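Local structure of freshwater cyanophage protein (Microcystis phage Mic1, 6L2W) at residues V4-H9 with A60-E65; I23-K28 with G43-T48. The protein is of unknown function but adopts a novel fold and is probably a structural protein of this freshwater cyanophage. All blocks are in the same frame, centred on the assembly; numbering follows the deposited sequence.

Interaction 1 of 2, residues V4-H9 with A60-E65; sequences VRLSYH and AKLGIE
Leu6 holds its CG anti to the backbone N (chi1 173°), which carries the isobutyl group off the strand and toward residues 60-65. Ile64 answers with CG1 anti to its carbonyl carbon and chi2 extended at 167°. Its CD1 therefore reaches out as the far end of a straight arm. The fork of Leu6 then serves two partners, one for each methyl. Leu6 CD1 meets Ile64 CD1 at 3.7 Å. Leu6 CD2 meets Leu62 CD1, also at 3.7 Å. Both meetings are methyl to methyl, and in both the side chains lie at a slant to each other. The backbones stay well apart, with 10.2 Å between Leu6 CA and Ile64 CA, and the side chains alone bridge the gap. The contact is small and wholly apolar.

The shape of the 60-65 backbone explains how two of its residues can face the same leucine. Gly63 leaves the helix with positive phi (91°) in a Schellman motif, and Gly63 N donates to Ala60 O at 2.8 Å. Gly63, lacking a CB, fits these backbone angles without crowding the carbonyl O of Leu62. The turn leaves Leu62 and Ile64, on the two sides of the glycine, both directed at the strand.

Other parts of the chain complete the surroundings. Leu6 also packs on Tyr58 of helix 51-61 and on Ile23 of strand 17-23, while Leu62 touches Tyr83 of strand 83-89. The contact lies near the centre of the chain, where the C-terminal end of helix 51-61 and the turn after it pack on strand 2-12, which pairs with strands 17-23 and 83-89.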
# COMPACT_ATOMS: atom_id res chain seq x y z
N VAL B 4 7.46 -6.94 10.10
CA VAL B 4 7.61 -6.95 8.71
C VAL B 4 6.44 -7.77 8.15
O VAL B 4 6.09 -8.84 8.72
CB VAL B 4 9.00 -7.54 8.41
CG1 VAL B 4 8.95 -8.76 7.52
CG2 VAL B 4 9.93 -6.46 7.89
N ARG B 5 5.80 -7.24 7.10
CA ARG B 5 4.71 -7.94 6.43
C ARG B 5 4.85 -7.77 4.91
O ARG B 5 5.17 -6.69 4.39
CB ARG B 5 3.36 -7.41 6.92
CG ARG B 5 2.17 -8.15 6.33
CD ARG B 5 0.88 -7.86 7.07
NE ARG B 5 0.41 -6.51 6.85
CZ ARG B 5 -0.80 -6.06 7.18
NH1 ARG B 5 -1.69 -6.87 7.73
NH2 ARG B 5 -1.11 -4.81 6.92
N LEU B 6 4.51 -8.82 4.21
CA LEU B 6 4.64 -8.86 2.80
C LEU B 6 3.23 -8.95 2.22
O LEU B 6 2.54 -9.91 2.50
CB LEU B 6 5.47 -10.08 2.43
CG LEU B 6 5.57 -10.37 0.94
CD1 LEU B 6 6.16 -9.17 0.22
CD2 LEU B 6 6.39 -11.62 0.67
N SER B 7 2.84 -7.99 1.39
CA SER B 7 1.52 -8.02 0.81
C SER B 7 1.58 -8.24 -0.71
O SER B 7 2.59 -7.95 -1.37
CB SER B 7 0.75 -6.76 1.13
OG SER B 7 0.78 -6.49 2.52
N TYR B 8 0.46 -8.74 -1.24
CA TYR B 8 0.29 -8.84 -2.66
C TYR B 8 -1.00 -8.11 -3.05
O TYR B 8 -1.92 -7.96 -2.25
CB TYR B 8 0.35 -10.30 -3.11
CG TYR B 8 -0.86 -11.14 -2.81
CD1 TYR B 8 -1.89 -11.29 -3.73
CD2 TYR B 8 -0.97 -11.84 -1.61
CE1 TYR B 8 -2.98 -12.10 -3.46
CE2 TYR B 8 -2.05 -12.65 -1.33
CZ TYR B 8 -3.06 -12.78 -2.26
OH TYR B 8 -4.13 -13.55 -1.97
N HIS B 9 -1.05 -7.63 -4.29
CA HIS B 9 -2.20 -6.91 -4.78
C HIS B 9 -2.09 -6.75 -6.28
O HIS B 9 -1.05 -6.40 -6.80
CB HIS B 9 -2.31 -5.53 -4.13
CG HIS B 9 -0.98 -4.95 -3.81
ND1 HIS B 9 -0.01 -4.78 -4.77
CD2 HIS B 9 -0.45 -4.51 -2.65
CE1 HIS B 9 1.09 -4.30 -4.20
NE2 HIS B 9 0.84 -4.11 -2.91
N ALA B 60 13.63 -9.84 -2.64
CA ALA B 60 14.40 -9.64 -3.88
C ALA B 60 13.94 -10.65 -4.94
O ALA B 60 13.76 -10.27 -6.08
CB ALA B 60 15.89 -9.75 -3.63
N LYS B 61 13.69 -11.90 -4.55
CA LYS B 61 13.17 -12.93 -5.49
C LYS B 61 11.83 -12.48 -6.09
O LYS B 61 11.51 -12.82 -7.23
CB LYS B 61 12.95 -14.27 -4.78
CG LYS B 61 13.43 -15.50 -5.53
CD LYS B 61 13.87 -16.66 -4.63
CE LYS B 61 15.16 -16.38 -3.89
NZ LYS B 61 15.74 -17.61 -3.28
N LEU B 62 11.04 -11.73 -5.34
CA LEU B 62 9.79 -11.24 -5.88
C LEU B 62 10.00 -9.93 -6.66
O LEU B 62 9.04 -9.43 -7.24
CB LEU B 62 8.81 -11.07 -4.72
CG LEU B 62 8.39 -12.37 -4.04
CD1 LEU B 62 7.48 -12.07 -2.86
CD2 LEU B 62 7.70 -13.31 -5.01
N GLY B 63 11.21 -9.36 -6.67
CA GLY B 63 11.47 -8.12 -7.43
C GLY B 63 11.26 -6.87 -6.58
O GLY B 63 11.07 -5.78 -7.09
N ILE B 64 11.32 -7.02 -5.27
CA ILE B 64 11.19 -5.89 -4.39
C ILE B 64 12.56 -5.22 -4.28
O ILE B 64 13.57 -5.87 -4.05
CB ILE B 64 10.62 -6.33 -3.03
CG1 ILE B 64 9.14 -6.68 -3.16
CG2 ILE B 64 10.87 -5.28 -1.96
CD1 ILE B 64 8.57 -7.42 -1.96
N GLU B 65 12.55 -3.90 -4.41
CA GLU B 65 13.75 -3.14 -4.55
C GLU B 65 13.81 -2.05 -3.48
O GLU B 65 12.80 -1.61 -2.94
CB GLU B 65 13.80 -2.48 -5.93
CG GLU B 65 14.03 -3.43 -7.11
CD GLU B 65 13.83 -2.75 -8.46
OE1 GLU B 65 14.43 -1.68 -8.68
OE2 GLU B 65 13.04 -3.26 -9.28

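Interaction 2 of 2, residues I23-K28 with G43-T48; sequences IDLNTK and GWLELT
An Asx turn at Asp24 sets Leu25 and Asn26 against Leu45 of the short strand 45-46, where the loop that follows strand 17-23 packs at the margin of the antiparallel sheet. Asp24 OD1 accepts from Asn26 N at 2.6 Å and from Thr27 N at 2.9 Å, the latter completing an Asx motif. The two donors come from opposite faces of the carboxylate plane. They grip one oxygen and tie the turn to the Asp24 side chain.

Leu45 has CG anti to its backbone N (chi1 169°), and its two methyls go to different neighbours. CD2 lies 3.8 Å from Leu25 CB, and the two leucine side chains cross at about a right angle. Leu45 CD1 comes within 4.0 Å of Asn26 ND2. That second meeting is a van der Waals one, at the exposed edge. Val55 of helix 51-61 also packs on Leu45, and Val4 of strand 2-12 on Leu25.

Lys28 folds back over the turn, and its NZ donates to Leu25 O at 2.9 Å. The same lysine makes a cation-pi contact with Tyr58 of helix 51-61.

Two waters link the segments beside the leucine pair. One bridges the backbone carbonyls of Ile23 and Gly43. The other runs from a carboxylate to a carbonyl: it donates to Asp24 OD2, the oxygen not used in the turn, at 3.0 Å, and more weakly to Trp44 O at 3.4 Å.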
# COMPACT_ATOMS: atom_id res chain seq x y z
N ILE B 23 1.38 -12.55 2.08
CA ILE B 23 2.14 -13.78 1.91
C ILE B 23 2.74 -14.11 3.27
O ILE B 23 3.41 -13.28 3.86
CB ILE B 23 3.20 -13.67 0.80
CG1 ILE B 23 2.58 -13.34 -0.56
CG2 ILE B 23 4.02 -14.95 0.70
CD1 ILE B 23 3.53 -12.69 -1.52
N ASP B 24 2.46 -15.29 3.81
CA ASP B 24 3.02 -15.61 5.13
C ASP B 24 4.54 -15.74 4.96
O ASP B 24 4.98 -16.53 4.15
CB ASP B 24 2.41 -16.87 5.74
CG ASP B 24 3.02 -17.20 7.10
OD1 ASP B 24 4.22 -17.63 7.12
OD2 ASP B 24 2.32 -16.96 8.12
N LEU B 25 5.32 -14.99 5.72
CA LEU B 25 6.76 -14.99 5.52
C LEU B 25 7.43 -16.24 6.11
O LEU B 25 8.64 -16.41 5.89
CB LEU B 25 7.34 -13.71 6.13
CG LEU B 25 7.41 -12.54 5.15
CD1 LEU B 25 7.83 -11.25 5.85
CD2 LEU B 25 8.34 -12.85 4.00
N ASN B 26 6.71 -17.12 6.82
CA ASN B 26 7.27 -18.42 7.25
C ASN B 26 7.01 -19.48 6.18
O ASN B 26 7.94 -20.04 5.62
CB ASN B 26 6.69 -18.91 8.58
CG ASN B 26 7.12 -18.07 9.76
OD1 ASN B 26 6.28 -17.57 10.51
ND2 ASN B 26 8.42 -17.91 9.93
N THR B 27 5.74 -19.71 5.88
CA THR B 27 5.34 -20.79 4.95
C THR B 27 5.50 -20.32 3.50
O THR B 27 5.54 -21.16 2.60
CB THR B 27 3.91 -21.30 5.21
OG1 THR B 27 3.42 -21.78 3.96
CG2 THR B 27 2.93 -20.27 5.72
N LYS B 28 5.56 -19.01 3.28
CA LYS B 28 5.58 -18.41 1.93
C LYS B 28 4.29 -18.76 1.18
O LYS B 28 4.27 -18.78 -0.04
CB LYS B 28 6.84 -18.84 1.16
CG LYS B 28 8.05 -17.93 1.33
CD LYS B 28 8.75 -18.03 2.65
CE LYS B 28 10.05 -17.25 2.67
NZ LYS B 28 10.66 -17.25 4.02
N GLY B 43 -0.41 -11.62 9.70
CA GLY B 43 0.67 -11.97 8.80
C GLY B 43 1.99 -11.29 9.12
O GLY B 43 2.94 -11.40 8.35
N TRP B 44 2.07 -10.56 10.21
CA TRP B 44 3.32 -9.93 10.61
C TRP B 44 4.30 -11.00 11.09
O TRP B 44 3.90 -12.05 11.62
CB TRP B 44 3.07 -8.89 11.70
CG TRP B 44 2.25 -7.74 11.22
CD1 TRP B 44 0.89 -7.62 11.29
CD2 TRP B 44 2.72 -6.56 10.55
NE1 TRP B 44 0.48 -6.43 10.74
CE2 TRP B 44 1.59 -5.75 10.30
CE3 TRP B 44 3.98 -6.08 10.18
CZ2 TRP B 44 1.68 -4.51 9.65
CZ3 TRP B 44 4.08 -4.84 9.57
CH2 TRP B 44 2.94 -4.07 9.30
N LEU B 45 5.58 -10.71 10.86
CA LEU B 45 6.69 -11.54 11.31
C LEU B 45 7.61 -10.67 12.15
O LEU B 45 7.93 -9.56 11.72
CB LEU B 45 7.44 -12.08 10.09
CG LEU B 45 8.79 -12.75 10.39
CD1 LEU B 45 8.60 -14.09 11.08
CD2 LEU B 45 9.60 -12.91 9.11
N GLU B 46 8.02 -11.19 13.31
CA GLU B 46 8.98 -10.51 14.19
C GLU B 46 10.30 -10.41 13.44
O GLU B 46 10.77 -11.39 12.92
CB GLU B 46 9.17 -11.28 15.50
CG GLU B 46 10.46 -10.92 16.25
CD GLU B 46 10.66 -11.51 17.65
OE1 GLU B 46 9.73 -12.18 18.18
OE2 GLU B 46 11.76 -11.29 18.21
N LEU B 47 10.88 -9.23 13.38
CA LEU B 47 12.09 -9.08 12.60
C LEU B 47 13.28 -9.19 13.55
O LEU B 47 13.38 -8.42 14.50
CB LEU B 47 12.10 -7.74 11.87
CG LEU B 47 13.27 -7.51 10.92
CD1 LEU B 47 13.06 -8.25 9.62
CD2 LEU B 47 13.48 -6.03 10.67
N THR B 48 14.16 -10.14 13.26
CA THR B 48 15.31 -10.45 14.12
C THR B 48 16.60 -10.21 13.36
O THR B 48 16.60 -10.05 12.14
CB THR B 48 15.26 -11.88 14.66
OG1 THR B 48 15.25 -12.84 13.59
CG2 THR B 48 14.04 -12.11 15.53
O HOH W 1 3.89 -11.43 5.61
O HOH W 2 2.48 -14.61 9.96

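Interaction 1 is core packing, centred about 4 Å from the centre of the chain. Interaction 2 is partly buried and lies about 10 Å from it. The first is made by methyl groups alone. The second mixes apolar packing with bridging waters and a carboxylate-held turn, as suits a place nearer solvent. Both lean on strand 2-12. Residues 4-9 pair with both segments of interaction 2, through probable hydrogen bonds from Leu45 N to Val4 O and from Ile23 N to Leu6 O. Helix 51-61 is also common ground: the turn that follows it supplies interaction 1, and its Tyr58 is shared, touching Leu6 of interaction 1 and Lys28 of residues 23-28.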